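Local coordinates for protein enolase (alpha proteobacterium BAL199, PDB 3UGV) that probably acts as a magnesium-dependent lyase of the enolase superfamily, related to mandelate racemase and muconate lactonizing enzyme, at residues F[221-226]-F[247-252]; F[193-198]-F[207-212]; F[159-164]-F[345-350]. All blocks are in the same frame, centred on the assembly; numbering follows the deposited sequence.

How the contacts relate
The three contacts belong to one (β/α)-barrel of the enolase superfamily type. Contact 3 opens the series at 159-164 and ends it at 345-350, closing the barrel; contact 2 (193-198 with 207-212) and then contact 1 (221-226 with 247-252) fall between. Strands 192-196, 221-225 and 249-251 are successive neighbours in one parallel sheet, and the centres of contacts 1 and 2 lie about 9 Å apart. Contact 3 is centred about 13 Å from contact 1 and about 16 Å from contact 2. Met223 of contact 1 packs against Tyr161 and Trp345 of contact 3. Lys194 of contact 2 forms salt bridges with Glu251 and Glu347, tying all three contacts together beside the magnesium site.

Contact 1. Residues F[221-226]-F[247-252]; sequences ALMVDF and LEWIEE. With MG (magnesium ion), chain B.
Strands 221-225 and 249-251 run side by side in parallel, their axes 4.7 Å apart at closest and 22° from alignment, with Val224 paired to Ile250 and Asp225 to Glu251. They are the two strands of a β-α-β unit in the enolase-type barrel, joined through helix 232-242. Val224 donates its N-H to Trp249 O and accepts from Glu251 N at its own O; Phe226 N then reaches Glu251 O and carries the pairing past the strand end.

On the face bearing Met223, Asp225, Trp249 and Glu251, the Met223 chain lies across the indole. Its CG sits over the centre of the six-membered ring of Trp249, 3.3 Å from the centroid, while the sulfur stands farther off above the same ring in a Met-aromatic contact. Trp249 keeps its CG between the backbone N and the carbonyl carbon (chi1 71°), which stands the indole up against Met223. From there NE1 donates to the anti lone pair of Glu251 OE1, 3.1 Å away, and Lys194 forms a salt bridge with the same oxygen. Two partners thus fix the rotation of the Glu251 carboxylate and direct OE2 to the magnesium.

That ion is gripped by Asp225 OD2 at 2.0 Å and Glu251 OE2 at 1.9 Å, the carboxylate planes turned 46° apart; Glu277 and three waters complete six ligands. The shared metal explains why two acidic oxygens, Asp225 OD2 and Glu251 OE2, can approach to 2.5 Å. Asp225 OD1, the oxygen that does not bind the metal, takes the backbone N-H of Asn227.

On the opposite face the contacts are between apolar groups: Val224 CG2 meets Leu247 CD2 at 4.0 Å, and Ile250 CG2 touches the edge of the Phe226 ring, 3.8 Å from CE2.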
loop_
_atom_site.group_PDB
_atom_site.type_symbol
_atom_site.label_atom_id
_atom_site.label_comp_id
_atom_site.label_asym_id
_atom_site.label_seq_id
_atom_site.Cartn_x
_atom_site.Cartn_y
_atom_site.Cartn_z
ATOM N N ALA F 221 9.047 -4.920 36.685
ATOM C CA ALA F 221 9.154 -4.510 35.298
ATOM C C ALA F 221 10.152 -3.368 35.200
ATOM O O ALA F 221 10.169 -2.497 36.073
ATOM C CB ALA F 221 7.785 -4.066 34.775
ATOM N N LEU F 222 10.986 -3.385 34.158
ATOM C CA LEU F 222 11.864 -2.250 33.838
ATOM C C LEU F 222 11.471 -1.580 32.523
ATOM O O LEU F 222 11.375 -2.227 31.474
ATOM C CB LEU F 222 13.328 -2.673 33.758
ATOM C CG LEU F 222 13.917 -3.284 35.019
ATOM C CD1 LEU F 222 15.367 -3.650 34.763
ATOM C CD2 LEU F 222 13.807 -2.305 36.169
ATOM N N MET F 223 11.214 -0.283 32.595
ATOM C CA MET F 223 10.926 0.512 31.414
ATOM C C MET F 223 12.199 1.274 31.107
ATOM O O MET F 223 12.759 1.935 31.968
ATOM C CB MET F 223 9.788 1.500 31.688
ATOM C CG MET F 223 8.411 0.886 31.898
ATOM S SD MET F 223 8.253 -0.077 33.431
ATOM C CE MET F 223 6.515 0.223 33.785
ATOM N N VAL F 224 12.680 1.178 29.887
ATOM C CA VAL F 224 13.932 1.824 29.559
ATOM C C VAL F 224 13.691 3.038 28.671
ATOM O O VAL F 224 12.947 2.965 27.691
ATOM C CB VAL F 224 14.908 0.826 28.910
ATOM C CG1 VAL F 224 15.814 1.510 27.882
ATOM C CG2 VAL F 224 15.717 0.111 29.990
ATOM N N ASP F 225 14.310 4.154 29.034
ATOM C CA ASP F 225 14.158 5.401 28.291
ATOM C C ASP F 225 15.508 5.928 27.831
ATOM O O ASP F 225 16.417 6.119 28.649
ATOM C CB ASP F 225 13.492 6.458 29.168
ATOM C CG ASP F 225 12.938 7.632 28.359
ATOM O OD1 ASP F 225 13.430 7.925 27.235
ATOM O OD2 ASP F 225 11.991 8.257 28.852
ATOM N N PHE F 226 15.637 6.172 26.527
ATOM C CA PHE F 226 16.885 6.692 25.975
ATOM C C PHE F 226 16.850 8.199 25.839
ATOM O O PHE F 226 17.857 8.810 25.526
ATOM C CB PHE F 226 17.155 6.100 24.603
ATOM C CG PHE F 226 17.701 4.711 24.632
ATOM C CD1 PHE F 226 19.057 4.494 24.788
ATOM C CD2 PHE F 226 16.864 3.619 24.464
ATOM C CE1 PHE F 226 19.577 3.206 24.794
ATOM C CE2 PHE F 226 17.376 2.323 24.476
ATOM C CZ PHE F 226 18.731 2.122 24.647
ATOM N N LEU F 247 12.798 -6.475 28.789
ATOM C CA LEU F 247 12.322 -5.159 29.241
ATOM C C LEU F 247 10.824 -5.003 29.017
ATOM O O LEU F 247 10.256 -5.634 28.118
ATOM C CB LEU F 247 13.044 -4.043 28.485
ATOM C CG LEU F 247 14.564 -4.081 28.572
ATOM C CD1 LEU F 247 15.159 -3.094 27.595
ATOM C CD2 LEU F 247 15.011 -3.802 30.020
ATOM N N GLU F 248 10.187 -4.169 29.834
ATOM C CA GLU F 248 8.760 -3.897 29.693
ATOM C C GLU F 248 8.522 -3.066 28.425
ATOM O O GLU F 248 7.604 -3.326 27.660
ATOM C CB GLU F 248 8.237 -3.143 30.906
ATOM C CG GLU F 248 6.794 -2.644 30.764
ATOM C CD GLU F 248 5.748 -3.702 31.073
ATOM O OE1 GLU F 248 6.126 -4.819 31.504
ATOM O OE2 GLU F 248 4.541 -3.408 30.904
ATOM N N TRP F 249 9.370 -2.072 28.197
ATOM C CA TRP F 249 9.373 -1.376 26.918
ATOM C C TRP F 249 10.644 -0.588 26.723
ATOM O O TRP F 249 11.394 -0.379 27.675
ATOM C CB TRP F 249 8.165 -0.448 26.778
ATOM C CG TRP F 249 8.167 0.805 27.638
ATOM C CD1 TRP F 249 9.096 1.819 27.638
ATOM C CD2 TRP F 249 7.141 1.211 28.555
ATOM N NE1 TRP F 249 8.724 2.805 28.528
ATOM C CE2 TRP F 249 7.521 2.462 29.089
ATOM C CE3 TRP F 249 5.937 0.638 28.977
ATOM C CZ2 TRP F 249 6.747 3.133 30.029
ATOM C CZ3 TRP F 249 5.175 1.308 29.913
ATOM C CH2 TRP F 249 5.583 2.538 30.430
ATOM N N ILE F 250 10.869 -0.157 25.484
ATOM C CA ILE F 250 11.967 0.737 25.135
ATOM C C ILE F 250 11.398 2.077 24.644
ATOM O O ILE F 250 10.563 2.123 23.724
ATOM C CB ILE F 250 12.838 0.120 24.040
ATOM C CG1 ILE F 250 13.467 -1.183 24.539
ATOM C CG2 ILE F 250 13.911 1.092 23.572
ATOM C CD1 ILE F 250 14.018 -2.023 23.405
ATOM N N GLU F 251 11.865 3.167 25.245
ATOM C CA GLU F 251 11.234 4.467 25.046
ATOM C C GLU F 251 12.135 5.437 24.299
ATOM O O GLU F 251 13.307 5.580 24.648
ATOM C CB GLU F 251 10.846 5.046 26.407
ATOM C CG GLU F 251 9.961 6.263 26.376
ATOM C CD GLU F 251 9.586 6.721 27.783
ATOM O OE1 GLU F 251 9.269 5.858 28.646
ATOM O OE2 GLU F 251 9.623 7.943 28.028
ATOM N N GLU F 252 11.564 6.065 23.264
ATOM C CA GLU F 252 12.178 7.154 22.471
ATOM C C GLU F 252 13.677 7.040 22.218
ATOM O O GLU F 252 14.471 7.847 22.727
ATOM C CB GLU F 252 11.867 8.524 23.090
ATOM C CG GLU F 252 10.419 8.958 22.926
ATOM C CD GLU F 252 10.168 10.401 23.351
ATOM O OE1 GLU F 252 10.786 10.858 24.346
ATOM O OE2 GLU F 252 9.341 11.076 22.687
HETATM MG MG MG B . 10.520 9.552 28.599
HETATM O O HOH W 1 9.828 10.013 30.528
HETATM O O HOH W 2 11.682 11.248 28.950
HETATM O O HOH W 3 11.421 9.568 26.685
#

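Contact 2. Residues F[193-198]-F[207-212]; sequences LKLRMG and ETAEAV
No ring lies between Leu195 and Met197 and the helix residues they touch, Thr208, Ala209 and Val212; the flat group here is the guanidinium of Arg196, which takes no part in the helix contact. Lys194 CD lies over one of its faces, 3.6 Å above the plane and offset toward the rim. Trp167 makes a cation-pi contact with the same Arg196, and NH1 donates to the backbone carbonyls of Ser163 and Gly165.

The contact itself is made of aliphatic branches, with no hydrogen bond across it. Leu195 carries most of it. With CG anti to the backbone N (chi1 176°) the branch point is aimed at the helix, and its two methyls divide between Ala209 and the Thr208/Val212 pair. CD2 presses on the backbone at Ala209, 3.8 Å from CA, while CD1 meets Thr208 CG2 at 3.9 Å and Val212 CG2 at 4.2 Å. Thr208 offers only its methyl to the leucine; its OG1 is hydrogen-bonded back to Val204 O. From past the strand end, the extended chain of Met197 brings CE within 3.9 Å of Ala209 CB.

Strand 193-196 and helix 207-212 run roughly antiparallel, at 154°, their axes 9.9 Å apart at closest: the strand-to-helix packing of a β-α-β unit in a (β/α)-barrel, here completed by strand 221-225.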
loop_
_atom_site.group_PDB
_atom_site.type_symbol
_atom_site.label_atom_id
_atom_site.label_comp_id
_atom_site.label_asym_id
_atom_site.label_seq_id
_atom_site.Cartn_x
_atom_site.Cartn_y
_atom_site.Cartn_z
ATOM N N LEU F 193 9.889 0.139 37.366
ATOM C CA LEU F 193 10.830 1.232 37.593
ATOM C C LEU F 193 11.208 1.744 36.214
ATOM O O LEU F 193 11.365 0.946 35.299
ATOM C CB LEU F 193 12.096 0.696 38.282
ATOM C CG LEU F 193 11.927 0.069 39.665
ATOM C CD1 LEU F 193 13.233 -0.523 40.141
ATOM C CD2 LEU F 193 11.442 1.116 40.657
ATOM N N LYS F 194 11.355 3.052 36.043
ATOM C CA LYS F 194 11.970 3.547 34.815
ATOM C C LYS F 194 13.488 3.562 34.932
ATOM O O LYS F 194 14.048 4.152 35.851
ATOM C CB LYS F 194 11.473 4.941 34.431
ATOM C CG LYS F 194 12.188 5.472 33.179
ATOM C CD LYS F 194 11.385 6.529 32.487
ATOM C CE LYS F 194 10.266 5.909 31.688
ATOM N NZ LYS F 194 9.318 6.967 31.263
ATOM N N LEU F 195 14.150 2.931 33.972
ATOM C CA LEU F 195 15.599 2.862 33.948
ATOM C C LEU F 195 16.130 3.668 32.749
ATOM O O LEU F 195 15.754 3.411 31.605
ATOM C CB LEU F 195 16.034 1.393 33.858
ATOM C CG LEU F 195 17.522 1.110 33.732
ATOM C CD1 LEU F 195 18.206 1.564 34.995
ATOM C CD2 LEU F 195 17.780 -0.358 33.471
ATOM N N ARG F 196 16.991 4.653 33.001
ATOM C CA ARG F 196 17.535 5.436 31.895
ATOM C C ARG F 196 18.766 4.762 31.294
ATOM O O ARG F 196 19.601 4.200 32.009
ATOM C CB ARG F 196 17.859 6.868 32.319
ATOM C CG ARG F 196 16.661 7.815 32.330
ATOM C CD ARG F 196 15.790 7.704 33.589
ATOM N NE ARG F 196 14.601 8.556 33.488
ATOM C CZ ARG F 196 13.818 8.894 34.513
ATOM N NH1 ARG F 196 14.103 8.452 35.731
ATOM N NH2 ARG F 196 12.752 9.681 34.326
ATOM N N MET F 197 18.860 4.808 29.972
ATOM C CA MET F 197 20.004 4.247 29.261
ATOM C C MET F 197 20.598 5.278 28.298
ATOM O O MET F 197 19.991 6.318 28.013
ATOM C CB MET F 197 19.605 2.987 28.492
ATOM C CG MET F 197 19.318 1.757 29.387
ATOM S SD MET F 197 19.432 0.204 28.445
ATOM C CE MET F 197 19.152 -1.020 29.719
ATOM N N GLY F 198 21.789 4.985 27.802
ATOM C CA GLY F 198 22.470 5.885 26.894
ATOM C C GLY F 198 23.882 6.231 27.334
ATOM O O GLY F 198 24.391 7.297 27.005
ATOM N N GLU F 207 24.816 -3.848 31.767
ATOM C CA GLU F 207 25.357 -4.157 33.078
ATOM C C GLU F 207 24.459 -3.557 34.154
ATOM O O GLU F 207 24.149 -4.207 35.156
ATOM C CB GLU F 207 26.758 -3.567 33.169
ATOM C CG GLU F 207 27.624 -4.098 34.271
ATOM C CD GLU F 207 28.965 -3.377 34.308
ATOM O OE1 GLU F 207 29.584 -3.210 33.227
ATOM O OE2 GLU F 207 29.383 -2.959 35.412
ATOM N N THR F 208 24.033 -2.314 33.933
ATOM C CA THR F 208 23.117 -1.647 34.851
ATOM C C THR F 208 21.767 -2.367 34.994
ATOM O O THR F 208 21.289 -2.578 36.107
ATOM C CB THR F 208 22.903 -0.196 34.442
ATOM O OG1 THR F 208 24.158 0.485 34.474
ATOM C CG2 THR F 208 21.953 0.489 35.403
ATOM N N ALA F 209 21.157 -2.735 33.868
ATOM C CA ALA F 209 19.922 -3.506 33.880
ATOM C C ALA F 209 20.077 -4.783 34.720
ATOM O O ALA F 209 19.238 -5.085 35.585
ATOM C CB ALA F 209 19.494 -3.854 32.437
ATOM N N GLU F 210 21.155 -5.527 34.470
ATOM C CA GLU F 210 21.400 -6.788 35.181
ATOM C C GLU F 210 21.580 -6.534 36.669
ATOM O O GLU F 210 21.057 -7.274 37.484
ATOM C CB GLU F 210 22.617 -7.528 34.613
ATOM C CG GLU F 210 22.519 -7.902 33.117
ATOM C CD GLU F 210 21.484 -8.995 32.818
ATOM O OE1 GLU F 210 20.703 -9.360 33.728
ATOM O OE2 GLU F 210 21.455 -9.494 31.665
ATOM N N ALA F 211 22.293 -5.467 37.020
ATOM C CA ALA F 211 22.510 -5.120 38.426
ATOM C C ALA F 211 21.207 -4.734 39.137
ATOM O O ALA F 211 20.977 -5.104 40.293
ATOM C CB ALA F 211 23.533 -3.999 38.541
ATOM N N VAL F 212 20.356 -3.985 38.442
ATOM C CA VAL F 212 19.066 -3.601 39.000
ATOM C C VAL F 212 18.203 -4.832 39.289
ATOM O O VAL F 212 17.626 -4.967 40.361
ATOM C CB VAL F 212 18.297 -2.637 38.057
ATOM C CG1 VAL F 212 16.847 -2.557 38.463
ATOM C CG2 VAL F 212 18.939 -1.251 38.051
#

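Contact 3. Residues F[159-164]-F[345-350]; sequences KAYNSN and WLEWQS
Lys159 reaches Trp345 because its CG is anti to the backbone N (chi1 -163°) and the chain then bends at chi3 (55°), which lays CE over one face of the indole, 3.6 Å from the centroid of the six-membered ring. NZ follows over the same face, 4.1 Å from that centroid, a cation-pi contact. Tyr161 instead holds its CG between the backbone N and the carbonyl carbon (chi1 67°), which tips the ring across the partner strand: Glu347 CA lies over one face, and Trp345 CB touches the edge, 3.7 Å from CD2. The Glu347 chain passes the phenol end, and its carboxylate is held by Lys194 and by the backbone N of Leu328; Tyr161 OH is also bonded to Lys194.

Beneath these side chains, strands 159-162 and 346-348 pair in parallel, joining the first and last strands of the barrel of the enolase superfamily. Leu346 N and O bond to Lys159 O and Tyr161 N, and Trp348 N and O continue the pattern with Tyr161 O and Ser163 N. Trp348 O accepts a second, longer bond from Ser163 OG at 3.3 Å, which arrives from above the carbonyl plane. On the other face of the strands Ala160 CB packs against Leu346 CD2 at 3.7 Å and against Trp348 CB.

Where the first strand ends, Asn162 OD1 accepts the N-H of Asn164, an Asx turn, while the same oxygen lies at the edge of the Trp348 ring. The Asn164 amide then grips Ser350 twice: OD1 takes its N-H at 2.9 Å on an in-plane lone pair, and ND2 donates to its OG at 3.2 Å.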
loop_
_atom_site.group_PDB
_atom_site.type_symbol
_atom_site.label_atom_id
_atom_site.label_comp_id
_atom_site.label_asym_id
_atom_site.label_seq_id
_atom_site.Cartn_x
_atom_site.Cartn_y
_atom_site.Cartn_z
ATOM N N LYS F 159 -2.270 1.634 38.822
ATOM C CA LYS F 159 -0.951 1.013 38.869
ATOM C C LYS F 159 0.069 2.008 38.349
ATOM O O LYS F 159 -0.157 2.645 37.325
ATOM C CB LYS F 159 -0.923 -0.270 38.023
ATOM C CG LYS F 159 0.261 -1.201 38.314
ATOM C CD LYS F 159 0.220 -2.448 37.442
ATOM C CE LYS F 159 0.148 -2.047 35.974
ATOM N NZ LYS F 159 0.005 -3.204 35.043
ATOM N N ALA F 160 1.177 2.173 39.059
ATOM C CA ALA F 160 2.182 3.134 38.622
ATOM C C ALA F 160 3.561 2.513 38.609
ATOM O O ALA F 160 3.772 1.423 39.129
ATOM C CB ALA F 160 2.165 4.376 39.505
ATOM N N TYR F 161 4.501 3.207 37.989
ATOM C CA TYR F 161 5.895 2.807 38.033
ATOM C C TYR F 161 6.690 4.026 38.440
ATOM O O TYR F 161 6.265 5.165 38.214
ATOM C CB TYR F 161 6.365 2.262 36.675
ATOM C CG TYR F 161 6.424 3.288 35.537
ATOM C CD1 TYR F 161 7.599 3.957 35.248
ATOM C CD2 TYR F 161 5.312 3.553 34.742
ATOM C CE1 TYR F 161 7.661 4.872 34.214
ATOM C CE2 TYR F 161 5.368 4.453 33.706
ATOM C CZ TYR F 161 6.550 5.110 33.450
ATOM O OH TYR F 161 6.631 6.012 32.439
ATOM N N ASN F 162 7.846 3.789 39.037
ATOM C CA ASN F 162 8.595 4.863 39.661
ATOM C C ASN F 162 9.649 5.447 38.716
ATOM O O ASN F 162 10.656 4.796 38.419
ATOM C CB ASN F 162 9.245 4.331 40.956
ATOM C CG ASN F 162 9.830 5.436 41.826
ATOM O OD1 ASN F 162 10.152 6.532 41.351
ATOM N ND2 ASN F 162 9.980 5.144 43.110
ATOM N N SER F 163 9.437 6.676 38.248
ATOM C CA SER F 163 10.462 7.317 37.431
ATOM C C SER F 163 11.325 8.352 38.157
ATOM O O SER F 163 11.964 9.184 37.514
ATOM C CB SER F 163 9.890 7.880 36.114
ATOM O OG SER F 163 9.004 8.953 36.332
ATOM N N ASN F 164 11.375 8.283 39.486
ATOM C CA ASN F 164 12.161 9.258 40.246
ATOM C C ASN F 164 13.651 9.336 39.886
ATOM O O ASN F 164 14.265 10.391 40.046
ATOM C CB ASN F 164 12.043 9.011 41.742
ATOM C CG ASN F 164 10.970 9.854 42.399
ATOM O OD1 ASN F 164 10.481 10.841 41.835
ATOM N ND2 ASN F 164 10.607 9.473 43.619
ATOM N N TRP F 345 0.025 2.129 32.149
ATOM C CA TRP F 345 0.812 2.485 33.336
ATOM C C TRP F 345 0.745 3.977 33.609
ATOM O O TRP F 345 0.670 4.797 32.680
ATOM C CB TRP F 345 2.293 2.137 33.159
ATOM C CG TRP F 345 2.666 0.680 33.153
ATOM C CD1 TRP F 345 2.720 -0.145 32.067
ATOM C CD2 TRP F 345 3.116 -0.101 34.272
ATOM N NE1 TRP F 345 3.161 -1.388 32.438
ATOM C CE2 TRP F 345 3.408 -1.393 33.787
ATOM C CE3 TRP F 345 3.281 0.159 35.638
ATOM C CZ2 TRP F 345 3.862 -2.427 34.624
ATOM C CZ3 TRP F 345 3.739 -0.869 36.468
ATOM C CH2 TRP F 345 4.029 -2.139 35.954
ATOM N N LEU F 346 0.813 4.329 34.888
ATOM C CA LEU F 346 0.938 5.720 35.305
ATOM C C LEU F 346 2.389 6.023 35.670
ATOM O O LEU F 346 2.976 5.339 36.505
ATOM C CB LEU F 346 0.048 5.989 36.514
ATOM C CG LEU F 346 0.115 7.448 36.964
ATOM C CD1 LEU F 346 -1.261 8.063 37.043
ATOM C CD2 LEU F 346 0.854 7.585 38.273
ATOM N N GLU F 347 2.981 7.037 35.051
ATOM C CA GLU F 347 4.340 7.398 35.423
ATOM C C GLU F 347 4.311 8.196 36.713
ATOM O O GLU F 347 3.644 9.224 36.783
ATOM C CB GLU F 347 5.019 8.227 34.336
ATOM C CG GLU F 347 6.472 8.544 34.664
ATOM C CD GLU F 347 7.124 9.445 33.633
ATOM O OE1 GLU F 347 8.150 9.042 33.030
ATOM O OE2 GLU F 347 6.605 10.561 33.425
ATOM N N TRP F 348 5.042 7.739 37.729
ATOM C CA TRP F 348 5.052 8.446 39.002
ATOM C C TRP F 348 6.417 9.016 39.332
ATOM O O TRP F 348 7.438 8.356 39.152
ATOM C CB TRP F 348 4.555 7.552 40.144
ATOM C CG TRP F 348 4.525 8.227 41.510
ATOM C CD1 TRP F 348 3.472 8.907 42.067
ATOM C CD2 TRP F 348 5.590 8.282 42.479
ATOM N NE1 TRP F 348 3.817 9.375 43.318
ATOM C CE2 TRP F 348 5.107 9.005 43.594
ATOM C CE3 TRP F 348 6.898 7.789 42.515
ATOM C CZ2 TRP F 348 5.891 9.251 44.725
ATOM C CZ3 TRP F 348 7.674 8.028 43.648
ATOM C CH2 TRP F 348 7.170 8.758 44.730
ATOM N N GLN F 349 6.416 10.253 39.819
ATOM C CA GLN F 349 7.615 10.891 40.353
ATOM C C GLN F 349 7.161 11.878 41.420
ATOM O O GLN F 349 6.003 12.287 41.427
ATOM C CB GLN F 349 8.407 11.597 39.247
ATOM C CG GLN F 349 7.768 12.882 38.742
ATOM C CD GLN F 349 6.583 12.646 37.825
ATOM O OE1 GLN F 349 6.533 11.661 37.073
ATOM N NE2 GLN F 349 5.616 13.553 37.879
ATOM N N SER F 350 8.048 12.242 42.338
ATOM C CA SER F 350 7.675 13.170 43.411
ATOM C C SER F 350 8.367 14.536 43.288
ATOM O O SER F 350 8.508 15.274 44.263
ATOM C CB SER F 350 7.922 12.543 44.790
ATOM O OG SER F 350 9.248 12.072 44.907
#